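Local coordinates for melanin biosynthesis protein TyrA, putative (Shewanella oneidensis, PDB 2IIZ), which binds heme b and probably acts as a peroxidase of the dye-decolorizing (DyP-type) family, at residues L25-N30 with V130-E135. Sequence-based numbering, arbitrary orientation.
Sequences LMFNAN and VELVEE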
loop_
_atom_site.group_PDB
_atom_site.type_symbol
_atom_site.label_atom_id
_atom_site.label_comp_id
_atom_site.label_asym_id
_atom_site.label_seq_id
_atom_site.Cartn_x
_atom_site.Cartn_y
_atom_site.Cartn_z
ATOM N N LEU A 25 -4.091 0.728 12.026
ATOM C CA LEU A 25 -3.219 1.635 12.748
ATOM C C LEU A 25 -3.256 1.306 14.208
ATOM O O LEU A 25 -4.320 1.287 14.837
ATOM C CB LEU A 25 -3.648 3.078 12.567
ATOM C CG LEU A 25 -3.800 3.569 11.140
ATOM C CD1 LEU A 25 -4.318 5.014 11.136
ATOM C CD2 LEU A 25 -2.481 3.460 10.403
HETATM N N MSE A 26 -2.058 1.057 14.720
HETATM C CA MSE A 26 -1.807 0.691 16.094
HETATM C C MSE A 26 -1.063 1.828 16.744
HETATM O O MSE A 26 -0.002 2.228 16.247
HETATM C CB MSE A 26 -0.956 -0.549 16.091
HETATM C CG MSE A 26 -1.689 -1.700 15.471
HETATM SE SE MSE A 26 -3.162 -2.135 16.652
HETATM C CE MSE A 26 -3.765 -3.670 15.615
ATOM N N PHE A 27 -1.633 2.346 17.836
ATOM C CA PHE A 27 -1.069 3.479 18.581
ATOM C C PHE A 27 -0.848 3.089 20.024
ATOM O O PHE A 27 -1.632 2.336 20.610
ATOM C CB PHE A 27 -2.016 4.690 18.616
ATOM C CG PHE A 27 -2.334 5.266 17.276
ATOM C CD1 PHE A 27 -1.522 6.243 16.718
ATOM C CD2 PHE A 27 -3.451 4.834 16.571
ATOM C CE1 PHE A 27 -1.809 6.783 15.474
ATOM C CE2 PHE A 27 -3.746 5.362 15.341
ATOM C CZ PHE A 27 -2.915 6.350 14.781
ATOM N N ASN A 28 0.225 3.623 20.585
ATOM C CA ASN A 28 0.501 3.515 21.996
ATOM C C ASN A 28 0.542 4.925 22.565
ATOM O O ASN A 28 1.081 5.856 21.949
ATOM C CB ASN A 28 1.807 2.752 22.254
ATOM C CG ASN A 28 1.625 1.241 22.203
ATOM O OD1 ASN A 28 0.502 0.727 22.243
ATOM N ND2 ASN A 28 2.734 0.520 22.115
ATOM N N ALA A 29 -0.050 5.061 23.746
ATOM C CA ALA A 29 -0.264 6.353 24.353
ATOM C C ALA A 29 0.957 6.776 25.154
ATOM O O ALA A 29 1.660 5.943 25.717
ATOM C CB ALA A 29 -1.494 6.305 25.240
ATOM N N ASN A 30 1.200 8.083 25.197
ATOM C CA ASN A 30 2.288 8.634 25.982
ATOM C C ASN A 30 1.903 8.548 27.464
ATOM O O ASN A 30 0.776 8.147 27.786
ATOM C CB ASN A 30 2.603 10.079 25.539
ATOM C CG ASN A 30 3.053 10.172 24.069
ATOM O OD1 ASN A 30 3.582 9.219 23.504
ATOM N ND2 ASN A 30 2.837 11.329 23.456
ATOM N N VAL A 130 -0.390 10.355 21.427
ATOM C CA VAL A 130 -0.020 8.966 21.171
ATOM C C VAL A 130 1.060 8.886 20.109
ATOM O O VAL A 130 1.266 9.841 19.353
ATOM C CB VAL A 130 -1.226 8.124 20.702
ATOM C CG1 VAL A 130 -2.354 8.186 21.707
ATOM C CG2 VAL A 130 -1.722 8.575 19.327
ATOM N N GLU A 131 1.738 7.741 20.062
ATOM C CA GLU A 131 2.687 7.433 18.996
ATOM C C GLU A 131 2.120 6.363 18.062
ATOM O O GLU A 131 1.521 5.384 18.521
ATOM C CB GLU A 131 3.999 6.918 19.584
ATOM C CG GLU A 131 4.840 7.977 20.271
ATOM C CD GLU A 131 5.411 9.009 19.301
ATOM O OE1 GLU A 131 5.280 8.819 18.060
ATOM O OE2 GLU A 131 5.991 10.009 19.792
ATOM N N LEU A 132 2.309 6.547 16.758
ATOM C CA LEU A 132 2.014 5.493 15.801
ATOM C C LEU A 132 3.099 4.419 15.896
ATOM O O LEU A 132 4.286 4.728 15.775
ATOM C CB LEU A 132 1.962 6.039 14.372
ATOM C CG LEU A 132 1.660 4.967 13.301
ATOM C CD1 LEU A 132 0.220 4.424 13.443
ATOM C CD2 LEU A 132 1.907 5.477 11.883
ATOM N N VAL A 133 2.690 3.169 16.103
ATOM C CA VAL A 133 3.625 2.053 16.282
ATOM C C VAL A 133 3.650 1.085 15.085
ATOM O O VAL A 133 4.709 0.613 14.680
ATOM C CB VAL A 133 3.285 1.279 17.568
ATOM C CG1 VAL A 133 4.296 0.173 17.810
ATOM C CG2 VAL A 133 3.266 2.234 18.772
ATOM N N GLU A 134 2.478 0.789 14.529
ATOM C CA GLU A 134 2.364 -0.069 13.355
ATOM C C GLU A 134 1.306 0.488 12.391
ATOM O O GLU A 134 0.235 0.954 12.811
ATOM C CB GLU A 134 1.978 -1.491 13.765
ATOM C CG GLU A 134 2.909 -2.150 14.783
ATOM C CD GLU A 134 4.230 -2.600 14.193
ATOM O OE1 GLU A 134 4.348 -2.645 12.952
ATOM O OE2 GLU A 134 5.154 -2.915 14.973
ATOM N N GLU A 135 1.619 0.439 11.100
ATOM C CA GLU A 135 0.648 0.725 10.064
ATOM C C GLU A 135 0.753 -0.352 9.006
ATOM O O GLU A 135 1.859 -0.723 8.599
ATOM C CB GLU A 135 0.902 2.083 9.426
ATOM C CG GLU A 135 0.067 2.277 8.162
ATOM C CD GLU A 135 0.084 3.690 7.598
ATOM O OE1 GLU A 135 1.001 4.490 7.954
ATOM O OE2 GLU A 135 -0.840 3.982 6.789
#
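Met26 faces both Val133 and Glu134 in a classic beta bulge, which shifts the register by one residue in the antiparallel pairing of strand 21-29 with strand 130-139, at one margin of the ferredoxin-like N-terminal domain of this DyP-type fold. Met26 O accepts a hydrogen bond from Val133 N at 2.9 Å and a weak one from Glu134 N, while Met26 N donates to Glu134 O. Beyond the bulge, Asn28 and Glu131 exchange two backbone hydrogen bonds, Glu131 N reaching Asn28 O at 2.7 Å.

On the face that carries Phe27, where Ala29 and Val130 touch Leu37 of helix 34-54, the flat ring suits a place between two branched side chains. In Leu132, chi1 180° sets CG anti to the backbone N, and chi2 67° turns CD1 over one ring face, 4.1 Å from the centroid; Val130 CG2 approaches Phe27 CD1 obliquely at 3.5 Å. An alanine in place of Phe27 would probably open a gap beside Val130 and leave Leu132 CD1 without its CH-pi partner.

On the other face, Asn28 suits a mixed setting: its amide meets Val133 CG2, while OD1 accepts from Asp102 N.

Back on the Phe27 face, Glu135 lies alongside Leu25 and serves two needs: OE2 forms a salt bridge with Arg137 and OE1 accepts a hydrogen bond from Leu251 N of the second subunit, while its aliphatic CG meets Leu25 CD2 at 3.6 Å.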